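PDB 3K7Y: aspartate aminotransferase from Plasmodium falciparum, which probably catalyses the reversible pyridoxal-phosphate-dependent transfer of the amino group from L-aspartate to 2-oxoglutarate, giving oxaloacetate and L-glutamate. Local coordinates for residues Tyr132-His135 / Val136-Glu140; Ile178-Ile181 / Ser182-Pro186. All blocks are in the same frame, centred on the assembly; numbering follows the deposited sequence.

Interaction 1: residues Tyr132-His135 / Val136-Glu140; sequences YINH and VNMIE. With PLP (pyridoxal-5'-phosphate), chain B.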
ATOM      1  N   TYR A 132     -12.791  12.082  12.956  1.00 54.53           N
ATOM      2  CA  TYR A 132     -12.492  11.932  11.545  1.00 54.05           C
ATOM      3  C   TYR A 132     -13.243  10.690  11.052  1.00 54.50           C
ATOM      4  O   TYR A 132     -13.023   9.595  11.573  1.00 54.43           O
ATOM      5  CB  TYR A 132     -10.992  11.777  11.362  1.00 53.12           C
ATOM      6  CG  TYR A 132     -10.584  11.425   9.959  1.00 52.95           C
ATOM      7  CD1 TYR A 132      -9.656  10.425   9.733  1.00 53.83           C
ATOM      8  CD2 TYR A 132     -11.137  12.072   8.858  1.00 52.70           C
ATOM      9  CE1 TYR A 132      -9.275  10.086   8.456  1.00 54.52           C
ATOM     10  CE2 TYR A 132     -10.770  11.736   7.578  1.00 52.91           C
ATOM     11  CZ  TYR A 132      -9.838  10.744   7.387  1.00 54.66           C
ATOM     12  OH  TYR A 132      -9.444  10.382   6.127  1.00 57.84           O
ATOM     13  N   ILE A 133     -14.138  10.867  10.072  1.00 55.32           N
ATOM     14  CA  ILE A 133     -14.987   9.772   9.558  1.00 55.88           C
ATOM     15  C   ILE A 133     -14.284   8.455   9.372  1.00 55.14           C
ATOM     16  O   ILE A 133     -14.711   7.466   9.965  1.00 55.98           O
ATOM     17  CB  ILE A 133     -15.686  10.088   8.225  1.00 56.67           C
ATOM     18  CG1 ILE A 133     -14.978  11.262   7.515  1.00 58.04           C
ATOM     19  CG2 ILE A 133     -17.176  10.319   8.480  1.00 57.64           C
ATOM     20  CD1 ILE A 133     -15.331  11.476   6.024  1.00 58.89           C
ATOM     21  N   ASN A 134     -13.225   8.414   8.565  1.00 54.04           N
ATOM     22  CA  ASN A 134     -12.580   7.125   8.313  1.00 53.32           C
ATOM     23  C   ASN A 134     -12.154   6.404   9.597  1.00 52.77           C
ATOM     24  O   ASN A 134     -12.395   5.197   9.724  1.00 53.60           O
ATOM     25  CB  ASN A 134     -11.457   7.194   7.270  1.00 52.99           C
ATOM     26  CG  ASN A 134     -11.598   6.112   6.184  1.00 54.96           C
ATOM     27  OD1 ASN A 134     -11.125   6.269   5.043  1.00 57.91           O
ATOM     28  ND2 ASN A 134     -12.282   5.025   6.525  1.00 56.10           N
ATOM     29  N   HIS A 135     -11.598   7.112  10.574  1.00 51.53           N
ATOM     30  CA  HIS A 135     -11.350   6.465  11.848  1.00 51.69           C
ATOM     31  C   HIS A 135     -12.531   5.562  12.219  1.00 51.99           C
ATOM     32  O   HIS A 135     -12.338   4.387  12.547  1.00 52.40           O
ATOM     33  CB  HIS A 135     -11.113   7.470  12.984  1.00 52.61           C
ATOM     34  CG  HIS A 135      -9.822   8.231  12.889  1.00 53.89           C
ATOM     35  ND1 HIS A 135      -8.835   7.934  11.969  1.00 55.23           N
ATOM     36  CD2 HIS A 135      -9.350   9.266  13.622  1.00 55.12           C
ATOM     37  CE1 HIS A 135      -7.822   8.767  12.124  1.00 53.99           C
ATOM     38  NE2 HIS A 135      -8.109   9.585  13.122  1.00 55.28           N
ATOM     39  N   VAL A 136     -13.755   6.091  12.160  1.00 52.04           N
ATOM     40  CA  VAL A 136     -14.925   5.279  12.499  1.00 52.29           C
ATOM     41  C   VAL A 136     -14.901   4.005  11.673  1.00 52.23           C
ATOM     42  O   VAL A 136     -14.911   2.909  12.252  1.00 52.77           O
ATOM     43  CB  VAL A 136     -16.271   5.997  12.305  1.00 52.83           C
ATOM     44  CG1 VAL A 136     -17.396   5.073  12.644  1.00 53.65           C
ATOM     45  CG2 VAL A 136     -16.366   7.214  13.187  1.00 53.61           C
ATOM     46  N   ASN A 137     -14.833   4.148  10.344  1.00 51.51           N
ATOM     47  CA  ASN A 137     -14.883   2.986   9.442  1.00 51.53           C
ATOM     48  C   ASN A 137     -13.739   2.007   9.688  1.00 50.55           C
ATOM     49  O   ASN A 137     -13.942   0.801   9.776  1.00 50.27           O
ATOM     50  CB  ASN A 137     -14.892   3.408   7.960  1.00 51.54           C
ATOM     51  CG  ASN A 137     -15.193   2.228   7.006  1.00 52.48           C
ATOM     52  OD1 ASN A 137     -16.312   1.711   6.973  1.00 56.25           O
ATOM     53  ND2 ASN A 137     -14.200   1.806   6.243  1.00 49.92           N
ATOM     54  N   MET A 138     -12.540   2.546   9.804  1.00 49.79           N
ATOM     55  CA  MET A 138     -11.360   1.718   9.977  1.00 50.35           C
ATOM     56  C   MET A 138     -11.385   0.943  11.301  1.00 50.91           C
ATOM     57  O   MET A 138     -11.046  -0.238  11.340  1.00 51.27           O
ATOM     58  CB  MET A 138     -10.101   2.562   9.908  1.00 49.85           C
ATOM     59  CG  MET A 138      -9.856   3.252   8.605  1.00 51.15           C
ATOM     60  SD  MET A 138      -8.087   3.538   8.637  1.00 57.53           S
ATOM     61  CE  MET A 138      -7.546   2.409   7.371  1.00 58.04           C
ATOM     62  N   ILE A 139     -11.780   1.617  12.382  1.00 51.21           N
ATOM     63  CA  ILE A 139     -11.857   0.977  13.684  1.00 51.41           C
ATOM     64  C   ILE A 139     -12.919  -0.106  13.690  1.00 52.54           C
ATOM     65  O   ILE A 139     -12.631  -1.258  14.011  1.00 52.95           O
ATOM     66  CB  ILE A 139     -12.168   1.981  14.803  1.00 51.38           C
ATOM     67  CG1 ILE A 139     -10.889   2.675  15.252  1.00 50.30           C
ATOM     68  CG2 ILE A 139     -12.772   1.263  16.003  1.00 51.63           C
ATOM     69  CD1 ILE A 139     -10.731   4.065  14.762  1.00 48.76           C
ATOM     70  N   GLU A 140     -14.136   0.283  13.316  1.00 53.21           N
ATOM     71  CA  GLU A 140     -15.319  -0.527  13.515  1.00 54.46           C
ATOM     72  C   GLU A 140     -15.282  -1.759  12.663  1.00 54.18           C
ATOM     73  O   GLU A 140     -15.425  -2.878  13.156  1.00 55.10           O
ATOM     74  CB  GLU A 140     -16.562   0.284  13.189  1.00 55.52           C
ATOM     75  CG  GLU A 140     -17.056   1.160  14.348  1.00 58.54           C
ATOM     76  CD  GLU A 140     -18.568   1.228  14.356  1.00 62.74           C
ATOM     77  OE1 GLU A 140     -19.108   1.872  13.421  1.00 63.57           O
ATOM     78  OE2 GLU A 140     -19.204   0.602  15.257  1.00 64.40           O
TER
HETATM   79  N1  PLP B 406      -5.929  11.569   9.494  1.00 59.51           N
HETATM   80  C2  PLP B 406      -6.611  12.734   9.253  1.00 57.07           C
HETATM   81  C2A PLP B 406      -7.150  13.484  10.411  1.00 55.74           C
HETATM   82  C3  PLP B 406      -6.772  13.187   7.953  1.00 58.25           C
HETATM   83  O3  PLP B 406      -7.438  14.362   7.712  1.00 58.49           O
HETATM   84  C4  PLP B 406      -6.249  12.447   6.891  1.00 59.75           C
HETATM   85  C4A PLP B 406      -6.323  13.053   5.522  1.00 62.37           C
HETATM   86  O4A PLP B 406      -5.368  13.723   5.107  1.00 65.22           O
HETATM   87  C5  PLP B 406      -5.540  11.254   7.128  1.00 60.08           C
HETATM   88  C6  PLP B 406      -5.398  10.824   8.449  1.00 60.52           C
HETATM   89  C5A PLP B 406      -4.943  10.361   6.036  1.00 59.02           C
HETATM   90  O4P PLP B 406      -4.127  10.995   5.066  1.00 57.43           O
HETATM   91  P   PLP B 406      -3.590  10.175   3.776  1.00 56.10           P
HETATM   92  O1P PLP B 406      -2.290  10.738   3.277  1.00 55.19           O
HETATM   93  O2P PLP B 406      -4.562  10.352   2.640  1.00 56.20           O
HETATM   94  O3P PLP B 406      -3.406   8.733   4.190  1.00 53.43           O
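N134 accepts a short backbone bond in the first turn of the helix: N of M138 donates to its O at 2.7 Å. One residue earlier, N of N137 makes only a weak bond to O of I133, 3.3 Å long. The side chains of N134 and N137 run side by side in the same direction, with ND2 of N134 3.4 Å from CB of N137 and the two amide planes 43° apart. The M138 side chain runs at a slant to that of N134, its CG 3.7 Å from ND2 of N134, while OD1 of N134 is hydrogen-bonded to R283 of the second subunit. Helix 133-140 is the connection of a beta-alpha-beta unit between strands 124-128 and 145-153, and Y132, at its N-cap position, belongs to the pyridoxal-phosphate pocket. The aromatic contacts gather at this end. Y132 turns one ring face to the cofactor, chi1 of 172° swinging the ring away from its own backbone N, and its CE1 lies 3.8 Å from N1 of PLP; N of N134 lies over the centre of the opposite face. The edge of the Y132 ring meets the face of the H135 imidazole, CD1 standing 3.4 Å above that plane. M138 also packs on T107, I110 and F111 of helix 105-118.

Interaction 2: residues Ile178-Ile181 / Ser182-Pro186; sequences ILQI and SCYNP. With PLP (pyridoxal-5'-phosphate), chain B.
The loop leaving the C-terminal end of strand 176-179 forms part of the cofactor pocket of this class I aminotransferase, and it contains a cis peptide bond between N185 and P186. Q180, following L179, folds over Y184. The two side chains cross at about a right angle, yet the Q180 amide lies stacked on one face of the phenol ring, the planes only 20° apart. CB of Q180 adds a contact of 3.8 Å to CD2 of Y184. Extended beyond CG, the Q180 chain brings its amide to the backbone of N185 and up to the cofactor methyl group, with CD 3.8 Å from C2A of PLP. N185 hydrogen-bonds the cofactor directly: its ND2 donates to O3 of PLP at 2.9 Å, with a bent N-H...O angle of 139°. OD1 of the same amide is hydrogen-bonded to R380, so both ends of the group are engaged and its rotation is fixed. The hydroxyl of Y184 bonds to O of P130 and OG1 of T128, which ties the loop to the end of strand 124-128 and the residues just after it. On the sheet side, I181 packs on F212 of strand 209-214, while N185 and P186 touch F355 and F357 of strand 355-357.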
ATOM      1  N   ILE A 178      -7.346   8.016  20.561  1.00 55.22           N
ATOM      2  CA  ILE A 178      -6.873   8.720  19.366  1.00 53.17           C
ATOM      3  C   ILE A 178      -7.112  10.228  19.510  1.00 53.14           C
ATOM      4  O   ILE A 178      -8.232  10.674  19.753  1.00 53.27           O
ATOM      5  CB  ILE A 178      -7.579   8.192  18.106  1.00 52.15           C
ATOM      6  CG1 ILE A 178      -7.158   6.750  17.828  1.00 50.80           C
ATOM      7  CG2 ILE A 178      -7.286   9.080  16.911  1.00 51.40           C
ATOM      8  CD1 ILE A 178      -8.233   5.922  17.145  1.00 49.61           C
ATOM      9  N   LEU A 179      -6.050  11.006  19.372  1.00 52.80           N
ATOM     10  CA  LEU A 179      -6.158  12.441  19.513  1.00 53.01           C
ATOM     11  C   LEU A 179      -5.649  13.132  18.276  1.00 52.95           C
ATOM     12  O   LEU A 179      -4.567  12.797  17.737  1.00 53.01           O
ATOM     13  CB  LEU A 179      -5.381  12.946  20.727  1.00 53.47           C
ATOM     14  CG  LEU A 179      -5.965  12.616  22.097  1.00 54.93           C
ATOM     15  CD1 LEU A 179      -5.033  13.055  23.208  1.00 55.66           C
ATOM     16  CD2 LEU A 179      -7.364  13.220  22.298  1.00 57.03           C
ATOM     17  N   GLN A 180      -6.456  14.090  17.832  1.00 52.92           N
ATOM     18  CA  GLN A 180      -6.043  15.093  16.866  1.00 52.85           C
ATOM     19  C   GLN A 180      -5.876  16.363  17.677  1.00 53.72           C
ATOM     20  O   GLN A 180      -6.859  16.940  18.155  1.00 54.11           O
ATOM     21  CB  GLN A 180      -7.114  15.312  15.801  1.00 52.57           C
ATOM     22  CG  GLN A 180      -7.465  14.131  14.975  1.00 50.37           C
ATOM     23  CD  GLN A 180      -8.401  14.511  13.848  1.00 51.96           C
ATOM     24  OE1 GLN A 180      -9.549  14.059  13.795  1.00 52.84           O
ATOM     25  NE2 GLN A 180      -7.916  15.354  12.932  1.00 51.95           N
ATOM     26  N   ILE A 181      -4.629  16.778  17.843  1.00 54.16           N
ATOM     27  CA  ILE A 181      -4.300  17.878  18.728  1.00 55.33           C
ATOM     28  C   ILE A 181      -4.244  19.206  18.003  1.00 56.81           C
ATOM     29  O   ILE A 181      -4.248  20.264  18.637  1.00 58.49           O
ATOM     30  CB  ILE A 181      -2.954  17.650  19.368  1.00 55.57           C
ATOM     31  CG1 ILE A 181      -1.870  17.579  18.296  1.00 54.65           C
ATOM     32  CG2 ILE A 181      -2.995  16.392  20.204  1.00 56.04           C
ATOM     33  CD1 ILE A 181      -0.524  17.335  18.839  1.00 55.42           C
ATOM     34  N   SER A 182      -4.182  19.153  16.676  1.00 57.13           N
ATOM     35  CA  SER A 182      -4.018  20.341  15.860  1.00 58.05           C
ATOM     36  C   SER A 182      -4.687  20.100  14.523  1.00 57.56           C
ATOM     37  O   SER A 182      -4.790  18.965  14.086  1.00 56.38           O
ATOM     38  CB  SER A 182      -2.528  20.650  15.685  1.00 58.82           C
ATOM     39  OG  SER A 182      -2.321  21.830  14.927  1.00 60.36           O
ATOM     40  N   CYS A 183      -5.160  21.177  13.903  1.00 58.86           N
ATOM     41  CA  CYS A 183      -5.847  21.138  12.605  1.00 59.34           C
ATOM     42  C   CYS A 183      -6.992  20.134  12.501  1.00 58.59           C
ATOM     43  O   CYS A 183      -7.235  19.568  11.435  1.00 58.51           O
ATOM     44  CB  CYS A 183      -4.839  20.924  11.482  1.00 59.53           C
ATOM     45  SG  CYS A 183      -3.645  22.247  11.442  1.00 62.05           S
ATOM     46  N   TYR A 184      -7.699  19.946  13.612  1.00 58.65           N
ATOM     47  CA  TYR A 184      -8.727  18.929  13.754  1.00 58.13           C
ATOM     48  C   TYR A 184      -9.588  18.782  12.509  1.00 58.47           C
ATOM     49  O   TYR A 184     -10.049  19.768  11.932  1.00 59.62           O
ATOM     50  CB  TYR A 184      -9.608  19.262  14.948  1.00 58.21           C
ATOM     51  CG  TYR A 184     -10.358  18.086  15.510  1.00 58.61           C
ATOM     52  CD1 TYR A 184     -11.430  17.513  14.822  1.00 58.36           C
ATOM     53  CD2 TYR A 184     -10.006  17.541  16.748  1.00 59.99           C
ATOM     54  CE1 TYR A 184     -12.132  16.421  15.353  1.00 57.85           C
ATOM     55  CE2 TYR A 184     -10.712  16.442  17.298  1.00 58.97           C
ATOM     56  CZ  TYR A 184     -11.772  15.895  16.595  1.00 57.98           C
ATOM     57  OH  TYR A 184     -12.456  14.821  17.131  1.00 56.45           O
ATOM     58  N   ASN A 185      -9.777  17.534  12.095  1.00 58.26           N
ATOM     59  CA  ASN A 185     -10.665  17.178  10.990  1.00 58.42           C
ATOM     60  C   ASN A 185     -11.865  16.368  11.495  1.00 58.74           C
ATOM     61  O   ASN A 185     -11.703  15.226  11.906  1.00 57.58           O
ATOM     62  CB  ASN A 185      -9.884  16.384   9.943  1.00 57.51           C
ATOM     63  CG  ASN A 185     -10.724  16.008   8.738  1.00 56.66           C
ATOM     64  OD1 ASN A 185     -11.954  15.999   8.791  1.00 56.40           O
ATOM     65  ND2 ASN A 185     -10.057  15.690   7.639  1.00 55.01           N
ATOM     66  N   PRO A 186     -13.084  16.946  11.439  1.00 60.42           N
ATOM     67  CA  PRO A 186     -13.503  18.224  10.830  1.00 62.06           C
ATOM     68  C   PRO A 186     -13.436  19.534  11.643  1.00 63.79           C
ATOM     69  O   PRO A 186     -13.342  20.596  11.027  1.00 64.73           O
ATOM     70  CB  PRO A 186     -14.957  17.956  10.452  1.00 62.33           C
ATOM     71  CG  PRO A 186     -15.422  17.012  11.496  1.00 61.99           C
ATOM     72  CD  PRO A 186     -14.245  16.144  11.871  1.00 60.49           C
TER
HETATM   73  N1  PLP B 406      -5.929  11.569   9.494  1.00 59.51           N
HETATM   74  C2  PLP B 406      -6.611  12.734   9.253  1.00 57.07           C
HETATM   75  C2A PLP B 406      -7.150  13.484  10.411  1.00 55.74           C
HETATM   76  C3  PLP B 406      -6.772  13.187   7.953  1.00 58.25           C
HETATM   77  O3  PLP B 406      -7.438  14.362   7.712  1.00 58.49           O
HETATM   78  C4  PLP B 406      -6.249  12.447   6.891  1.00 59.75           C
HETATM   79  C4A PLP B 406      -6.323  13.053   5.522  1.00 62.37           C
HETATM   80  O4A PLP B 406      -5.368  13.723   5.107  1.00 65.22           O
HETATM   81  C5  PLP B 406      -5.540  11.254   7.128  1.00 60.08           C
HETATM   82  C6  PLP B 406      -5.398  10.824   8.449  1.00 60.52           C
HETATM   83  C5A PLP B 406      -4.943  10.361   6.036  1.00 59.02           C
HETATM   84  O4P PLP B 406      -4.127  10.995   5.066  1.00 57.43           O
HETATM   85  P   PLP B 406      -3.590  10.175   3.776  1.00 56.10           P
HETATM   86  O1P PLP B 406      -2.290  10.738   3.277  1.00 55.19           O
HETATM   87  O2P PLP B 406      -4.562  10.352   2.640  1.00 56.20           O
HETATM   88  O3P PLP B 406      -3.406   8.733   4.190  1.00 53.43           O

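How the interactions relate
Both contacts are buried and line the same cofactor pocket, following the C-terminal ends of the adjacent parallel strands 124-128 and 176-179. Interaction 1 is organised by helical backbone bonds and reaches the second subunit; interaction 2 is an irregular loop held by side-chain packing and polar anchors, and the other subunit does not touch it. Their roles toward PLP also differ: the first acts by ring packing, the second by a hydrogen bond. They meet directly, CB of Y132 lying 3.6 Å from O of N185, and CD2 of H135 also packs 3.9 Å from CG2 of I178, setting helix 133-140 against strand 176-179.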